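Local atomic coordinates of geranyltranstransferase (PDB entry 4F62), a protein that probably catalyses head-to-tail condensation of isopentenyl diphosphate with allylic diphosphates, lengthening prenyl chains as farnesyl-diphosphate synthases do. Residues H34-Y39 and P100-Q105; S70-E75 and F123-N128; I168-L173 and A247-L252. All blocks are in the same frame, centred on the assembly; numbering follows the deposited sequence.

Interaction 1: residues H34-Y39 and P100-Q105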
# COMPACT_ATOMS: atom_id res chain seq x y z
N HIS A 34 13.26 -6.27 7.61
CA HIS A 34 13.85 -4.94 7.56
C HIS A 34 15.20 -4.97 6.86
O HIS A 34 15.57 -4.01 6.18
CB HIS A 34 14.02 -4.38 8.98
CG HIS A 34 12.74 -3.87 9.58
ND1 HIS A 34 12.61 -3.64 10.93
CD2 HIS A 34 11.56 -3.54 9.02
CE1 HIS A 34 11.38 -3.18 11.17
NE2 HIS A 34 10.73 -3.12 10.02
N ASN A 35 15.95 -6.05 7.05
CA ASN A 35 17.23 -6.20 6.36
C ASN A 35 17.04 -6.11 4.85
O ASN A 35 17.73 -5.34 4.18
CB ASN A 35 17.91 -7.50 6.75
CG ASN A 35 18.50 -7.44 8.15
OD1 ASN A 35 18.73 -6.34 8.68
ND2 ASN A 35 18.75 -8.60 8.75
N ALA A 36 16.08 -6.86 4.32
CA ALA A 36 15.79 -6.84 2.90
C ALA A 36 15.26 -5.48 2.45
O ALA A 36 15.64 -4.98 1.39
CB ALA A 36 14.80 -7.94 2.55
N MET A 37 14.38 -4.89 3.26
CA MET A 37 13.83 -3.57 2.96
C MET A 37 14.93 -2.53 2.85
O MET A 37 14.96 -1.74 1.91
CB MET A 37 12.83 -3.13 4.03
CG MET A 37 11.46 -3.79 3.92
SD MET A 37 10.39 -3.39 5.33
CE MET A 37 9.69 -1.82 4.82
N ARG A 38 15.83 -2.54 3.82
CA ARG A 38 16.93 -1.59 3.87
C ARG A 38 17.92 -1.79 2.72
O ARG A 38 18.45 -0.82 2.18
CB ARG A 38 17.68 -1.67 5.21
CG ARG A 38 16.89 -1.09 6.38
CD ARG A 38 17.74 -1.01 7.65
NE ARG A 38 16.99 -0.41 8.76
CZ ARG A 38 16.55 -1.09 9.82
NH1 ARG A 38 15.88 -0.45 10.77
NH2 ARG A 38 16.80 -2.38 9.94
N TYR A 39 18.17 -3.05 2.37
CA TYR A 39 19.10 -3.37 1.29
C TYR A 39 18.63 -2.72 -0.00
O TYR A 39 19.43 -2.22 -0.78
CB TYR A 39 19.25 -4.89 1.11
CG TYR A 39 20.12 -5.27 -0.07
CD1 TYR A 39 21.47 -4.92 -0.09
CD2 TYR A 39 19.61 -5.96 -1.15
CE1 TYR A 39 22.28 -5.25 -1.16
CE2 TYR A 39 20.42 -6.30 -2.24
CZ TYR A 39 21.75 -5.95 -2.23
OH TYR A 39 22.57 -6.27 -3.29
N PRO A 100 23.76 -6.58 -7.49
CA PRO A 100 22.95 -7.80 -7.30
C PRO A 100 21.55 -7.46 -6.79
O PRO A 100 21.41 -6.72 -5.82
CB PRO A 100 23.74 -8.59 -6.25
CG PRO A 100 24.47 -7.55 -5.48
CD PRO A 100 24.77 -6.41 -6.43
N THR A 101 20.53 -8.00 -7.45
CA THR A 101 19.15 -7.68 -7.12
C THR A 101 18.73 -8.24 -5.75
O THR A 101 19.45 -9.06 -5.16
CB THR A 101 18.17 -8.15 -8.23
OG1 THR A 101 18.32 -9.55 -8.46
CG2 THR A 101 18.45 -7.41 -9.54
N CYS A 102 17.59 -7.79 -5.24
CA CYS A 102 17.12 -8.22 -3.92
C CYS A 102 16.84 -9.73 -3.85
O CYS A 102 17.08 -10.37 -2.82
CB CYS A 102 15.90 -7.42 -3.48
SG CYS A 102 15.32 -7.79 -1.80
N HIS A 103 16.33 -10.29 -4.94
CA HIS A 103 16.05 -11.73 -4.99
C HIS A 103 17.32 -12.58 -5.18
O HIS A 103 17.33 -13.76 -4.85
CB HIS A 103 14.98 -12.06 -6.05
CG HIS A 103 15.38 -11.73 -7.46
ND1 HIS A 103 15.99 -12.64 -8.30
CD2 HIS A 103 15.23 -10.60 -8.19
CE1 HIS A 103 16.22 -12.08 -9.47
NE2 HIS A 103 15.76 -10.84 -9.43
N ILE A 104 18.37 -11.96 -5.72
CA ILE A 104 19.68 -12.62 -5.86
C ILE A 104 20.40 -12.68 -4.51
O ILE A 104 20.84 -13.75 -4.07
CB ILE A 104 20.59 -11.90 -6.89
CG1 ILE A 104 20.08 -12.11 -8.32
CG2 ILE A 104 22.04 -12.38 -6.77
CD1 ILE A 104 19.61 -13.53 -8.61
N GLN A 105 20.53 -11.53 -3.86
CA GLN A 105 21.15 -11.44 -2.54
C GLN A 105 20.39 -12.24 -1.49
O GLN A 105 20.99 -12.93 -0.66
CB GLN A 105 21.28 -9.97 -2.11
CG GLN A 105 22.57 -9.32 -2.56
CD GLN A 105 23.63 -9.34 -1.47
OE1 GLN A 105 23.35 -9.67 -0.32
NE2 GLN A 105 24.86 -8.97 -1.84
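The phenol of Tyr-39 donates to the main-chain oxygen of Pro-100, with OH 2.8 Å from O. The oxygen is approached from a bent direction, at a C=O...donor angle of 139° and tilted 26° out of the carbonyl plane. A tyrosine suits this place because its rigid ring can span the gap from its own helix and still present a hydroxyl at the far end. The torsion of Tyr-39 starts that reach: CG lies opposite the backbone N and beside the carbonyl carbon (chi1 176°), and the ring extends from there to the edge of 100-105.

Around the same hydroxyl the carbon packing is close. Pro-100 brings CG to 3.2 Å from Tyr-39 OH, and Gln-105 CG comes to 3.1 Å from that oxygen. The Gln-105 chain, bent at chi2, crosses the tyrosine side chain at about a right angle; its methylenes come closest, CB lying 3.8 Å from Tyr-39 CE2. Nearer the plane of the ring, Cys-102 CA borders the edge, 4.2 Å from CE2.

In the all-helical isoprenoid synthase fold, this contact ties helix 31-41 to the short helix 102-105, which follows the segment bearing the first aspartate-rich motif of the family. Residues 93-99 are not modelled, and the tyrosine takes hold just where the ordered chain resumes. Thr-101, the N-cap residue of the short helix, lies against Asp-86 at the end of helix 65-86.

Deeper in, small residues let the helices approach: Ala-36 CB and Cys-102 SG are 4.4 Å apart. Cys-102 also packs on Ile-83 of helix 65-86, and Ala-36 on Thr-110 and Ala-114 of helix 108-126, while Phe-106 lies against both Ala-36 and Tyr-39.

Interaction 2: residues S70-E75 and F123-N128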
# COMPACT_ATOMS: atom_id res chain seq x y z
N SER A 70 6.18 12.81 2.24
CA SER A 70 5.91 12.56 0.82
C SER A 70 7.13 12.05 0.07
O SER A 70 7.04 11.09 -0.73
CB SER A 70 5.41 13.83 0.13
OG SER A 70 4.23 14.32 0.76
N ALA A 71 8.26 12.71 0.29
CA ALA A 71 9.47 12.36 -0.43
C ALA A 71 9.82 10.93 -0.08
O ALA A 71 10.14 10.13 -0.96
CB ALA A 71 10.62 13.30 -0.06
N ALA A 72 9.72 10.61 1.20
CA ALA A 72 10.06 9.27 1.68
C ALA A 72 9.07 8.23 1.17
O ALA A 72 9.47 7.13 0.79
CB ALA A 72 10.10 9.25 3.21
N ALA A 73 7.77 8.58 1.15
CA ALA A 73 6.74 7.67 0.67
C ALA A 73 6.93 7.37 -0.81
O ALA A 73 6.84 6.22 -1.24
CB ALA A 73 5.33 8.24 0.90
N LEU A 74 7.19 8.42 -1.58
CA LEU A 74 7.42 8.26 -3.02
C LEU A 74 8.65 7.39 -3.27
O LEU A 74 8.65 6.54 -4.16
CB LEU A 74 7.61 9.64 -3.68
CG LEU A 74 6.30 10.43 -3.80
CD1 LEU A 74 6.60 11.90 -3.93
CD2 LEU A 74 5.52 9.95 -5.01
N GLU A 75 9.71 7.60 -2.49
CA GLU A 75 10.91 6.78 -2.67
C GLU A 75 10.63 5.31 -2.31
O GLU A 75 11.16 4.40 -2.94
CB GLU A 75 12.09 7.34 -1.86
CG GLU A 75 13.40 6.62 -2.13
CD GLU A 75 13.94 6.85 -3.55
OE1 GLU A 75 13.46 7.78 -4.24
OE2 GLU A 75 14.85 6.11 -3.99
N PHE A 123 2.61 4.19 3.02
CA PHE A 123 1.39 4.68 3.64
C PHE A 123 1.58 4.91 5.12
O PHE A 123 0.91 5.77 5.70
CB PHE A 123 0.21 3.77 3.30
CG PHE A 123 -0.13 3.78 1.82
CD1 PHE A 123 -0.83 4.86 1.27
CD2 PHE A 123 0.29 2.76 0.98
CE1 PHE A 123 -1.13 4.89 -0.09
CE2 PHE A 123 -0.01 2.78 -0.38
CZ PHE A 123 -0.72 3.85 -0.92
N GLU A 124 2.51 4.18 5.73
CA GLU A 124 2.84 4.42 7.13
C GLU A 124 3.43 5.83 7.24
O GLU A 124 3.09 6.59 8.14
CB GLU A 124 3.85 3.38 7.63
CG GLU A 124 4.31 3.61 9.09
CD GLU A 124 5.36 2.59 9.56
OE1 GLU A 124 5.51 1.51 8.93
OE2 GLU A 124 6.04 2.86 10.57
N LEU A 125 4.32 6.15 6.31
CA LEU A 125 5.03 7.44 6.30
C LEU A 125 4.04 8.59 6.23
O LEU A 125 4.18 9.59 6.93
CB LEU A 125 5.99 7.51 5.10
CG LEU A 125 7.25 6.64 5.27
CD1 LEU A 125 7.97 6.40 3.96
CD2 LEU A 125 8.19 7.31 6.29
N LEU A 126 3.01 8.43 5.40
CA LEU A 126 2.01 9.48 5.19
C LEU A 126 0.94 9.58 6.27
O LEU A 126 0.20 10.56 6.32
CB LEU A 126 1.34 9.32 3.81
CG LEU A 126 2.23 9.69 2.61
CD1 LEU A 126 1.47 9.46 1.29
CD2 LEU A 126 2.66 11.14 2.73
N SER A 127 0.86 8.58 7.15
CA SER A 127 -0.16 8.57 8.20
C SER A 127 0.45 8.55 9.60
O SER A 127 -0.16 8.08 10.53
CB SER A 127 -1.10 7.39 8.03
OG SER A 127 -0.39 6.17 8.14
N ASN A 128 1.66 9.08 9.73
CA ASN A 128 2.36 9.18 11.01
C ASN A 128 1.57 10.07 11.98
O ASN A 128 1.16 11.17 11.61
CB ASN A 128 3.74 9.77 10.73
CG ASN A 128 4.67 9.75 11.93
OD1 ASN A 128 4.24 9.86 13.09
ND2 ASN A 128 5.98 9.63 11.66
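Ala-73 and Leu-125 bring their backbones to within 5.9 Å, CA to CA, where helix 65-86 meets the C-terminal end of helix 108-126; a turn earlier on the first helix, Ser-70 CA lies 6.6 Å from Leu-126 CA. The two segments run in broadly opposite senses. This is buried helix-on-helix packing in the all-helical isoprenoid synthase fold, close to the subunit interface, and no hydrogen bond joins the two segments.

The alanines allow so close an approach, and the two leucines fill the space beside them. Leu-125 lays its CD1 methyl directly on the main chain of the partner helix, 3.5 Å from Ala-72 C, with the Ala-72 methyl CB beside it at 3.6 Å. The methyl of Ala-73 points toward the other helix and meets the branch point of Leu-126, CB to CG 3.8 Å. Leu-126 leaves its helix less directly, and its CG, set beside the backbone N (chi1 -72°), lets CD2 reach 3.9 Å from Ser-70 N. The CB of Ser-70 points away from the partner helix, and its OG bonds to Leu-66 O one turn back, so a small polar residue fits without a partner across the contact.

Leu-126 also packs on Ile-141 and Leu-144 of helix 134-148, and Leu-125 on Tyr-19 of helix 5-23. The dimer partner lies close by: Phe-123 stacks on Phe-123 of the second subunit, and Glu-124 forms a salt bridge with Arg-150 of that subunit. Just beyond Leu-126, Ser-127 OG folds back to donate to Phe-123 O at 2.8 Å.

Interaction 3: residues I168-L173 and A247-L252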
# COMPACT_ATOMS: atom_id res chain seq x y z
N ILE A 168 3.38 -1.21 -30.77
CA ILE A 168 2.33 -0.27 -30.41
C ILE A 168 2.56 1.09 -31.06
O ILE A 168 3.66 1.36 -31.53
CB ILE A 168 2.27 -0.13 -28.89
CG1 ILE A 168 3.58 0.46 -28.37
CG2 ILE A 168 2.02 -1.48 -28.24
CD1 ILE A 168 3.61 0.60 -26.86
N SER A 169 1.54 1.93 -31.07
CA SER A 169 1.65 3.24 -31.71
C SER A 169 2.36 4.23 -30.79
O SER A 169 2.61 3.94 -29.62
CB SER A 169 0.26 3.79 -32.02
OG SER A 169 -0.42 4.05 -30.79
N LEU A 170 2.68 5.41 -31.33
CA LEU A 170 3.21 6.50 -30.53
C LEU A 170 2.28 6.83 -29.37
O LEU A 170 2.73 6.99 -28.23
CB LEU A 170 3.39 7.73 -31.42
CG LEU A 170 3.79 9.03 -30.72
CD1 LEU A 170 5.14 8.88 -30.01
CD2 LEU A 170 3.84 10.16 -31.76
N ALA A 171 0.98 6.92 -29.66
CA ALA A 171 -0.02 7.24 -28.63
C ALA A 171 -0.02 6.20 -27.53
O ALA A 171 -0.12 6.54 -26.34
CB ALA A 171 -1.41 7.34 -29.25
N GLU A 172 0.07 4.92 -27.91
CA GLU A 172 0.10 3.84 -26.93
C GLU A 172 1.39 3.88 -26.12
O GLU A 172 1.36 3.65 -24.91
CB GLU A 172 -0.10 2.49 -27.63
CG GLU A 172 -1.54 2.26 -28.04
CD GLU A 172 -1.71 1.07 -28.96
OE1 GLU A 172 -0.81 0.83 -29.80
OE2 GLU A 172 -2.75 0.39 -28.85
N LEU A 173 2.51 4.17 -26.77
CA LEU A 173 3.78 4.25 -26.08
C LEU A 173 3.75 5.38 -25.05
O LEU A 173 4.14 5.18 -23.89
CB LEU A 173 4.95 4.46 -27.06
CG LEU A 173 6.35 4.43 -26.42
CD1 LEU A 173 6.54 3.12 -25.68
CD2 LEU A 173 7.42 4.59 -27.50
N ALA A 247 8.75 -1.32 -29.70
CA ALA A 247 8.47 0.10 -29.95
C ALA A 247 9.33 1.09 -29.14
O ALA A 247 9.47 0.97 -27.93
CB ALA A 247 6.98 0.40 -29.72
N THR A 248 9.88 2.08 -29.85
CA THR A 248 10.69 3.14 -29.25
C THR A 248 10.35 4.47 -29.94
O THR A 248 9.84 4.48 -31.06
CB THR A 248 12.21 2.88 -29.46
OG1 THR A 248 12.55 3.14 -30.82
CG2 THR A 248 12.59 1.45 -29.12
N TYR A 249 10.64 5.59 -29.29
CA TYR A 249 10.43 6.89 -29.93
C TYR A 249 11.19 7.12 -31.25
O TYR A 249 10.61 7.65 -32.20
CB TYR A 249 10.60 8.05 -28.93
CG TYR A 249 9.57 7.98 -27.82
CD1 TYR A 249 8.27 8.45 -28.01
CD2 TYR A 249 9.88 7.38 -26.60
CE1 TYR A 249 7.30 8.35 -27.00
CE2 TYR A 249 8.93 7.29 -25.58
CZ TYR A 249 7.65 7.77 -25.79
OH TYR A 249 6.72 7.66 -24.77
N PRO A 250 12.48 6.73 -31.31
CA PRO A 250 13.19 6.92 -32.59
C PRO A 250 12.60 6.09 -33.71
O PRO A 250 12.62 6.53 -34.86
CB PRO A 250 14.61 6.43 -32.28
CG PRO A 250 14.77 6.68 -30.82
CD PRO A 250 13.42 6.39 -30.22
N LYS A 251 12.09 4.90 -33.41
CA LYS A 251 11.43 4.12 -34.46
C LYS A 251 10.11 4.75 -34.89
O LYS A 251 9.74 4.68 -36.05
CB LYS A 251 11.24 2.66 -34.04
CG LYS A 251 12.52 1.86 -34.19
CD LYS A 251 12.70 0.84 -33.10
CE LYS A 251 12.11 -0.50 -33.48
NZ LYS A 251 12.44 -1.54 -32.45
N LEU A 252 9.41 5.37 -33.95
CA LEU A 252 8.10 5.94 -34.26
C LEU A 252 8.19 7.35 -34.85
O LEU A 252 7.32 7.75 -35.62
CB LEU A 252 7.20 5.93 -33.01
CG LEU A 252 6.76 4.54 -32.52
CD1 LEU A 252 6.18 4.61 -31.11
CD2 LEU A 252 5.76 3.93 -33.50
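Leu-173 swings CG to the side opposite its backbone N (chi1 -175°), while Tyr-249 holds its ring beside its own N, opposite the carbonyl carbon (chi1 -63°); together these torsions set a methyl over an aromatic face. Leu-173 CD2 stands 3.5 Å from the centroid of the Tyr-249 ring and only 10° off its normal, a well-centred CH-pi contact. The edge of the same ring receives a second leucine, Leu-170, whose CD1 is 3.7 Å from Tyr-249 CD1. A large flat residue is apt here, since it offers two branched side chains separate surfaces.

Leu-252 packs beside Leu-173 on the same side of the ring plane. Its CD1 reaches 3.6 Å from Leu-170 CA and 3.8 Å from Leu-173 CD2, pressing on main chain and side chain alike. Before the helices start, Ile-168 CG1 meets the Ala-247 methyl CB at 3.7 Å, where a short side chain lets the two loops draw together.

Both helix starts are capped. Ser-169 and Glu-172 form a capping box: Glu-172 N donates to Ser-169 OG at 3.0 Å, and Ser-169 N returns a bond to the anti lone pair of Glu-172 OE1. Thr-248 OG1 similarly accepts from Lys-251 N, 3.2 Å away.

The contact thus joins the N-terminal ends of helices 170-194 and 249-273. Tyr-249 OH bonds to His-177 ND1 farther along the first of these, and Tyr-249 N to Asp-223 OD2, in the family's second aspartate-rich motif on helix 201-226, whose Leu-216 and Val-220 also pack against the tyrosine.

Interaction 2 is the fully buried contact of the three; interactions 1 and 3 lie farther from the chain centre and are only partly buried. Interactions 1 and 2 alternate along the sequence and draw on neighbouring elements, since helix 102-105 falls between helices 65-86 and 108-126; their centres are 20 Å apart. Interaction 3 comes later in the chain, 34 Å from either centre and across the chain's centre from interaction 2. The chemistry follows position: methyl packing with no hydrogen bond across it inside, beside the subunit interface; a phenol-to-carbonyl bond at the edge of an unmodelled loop; and leucines round a tyrosine between two capped helix starts.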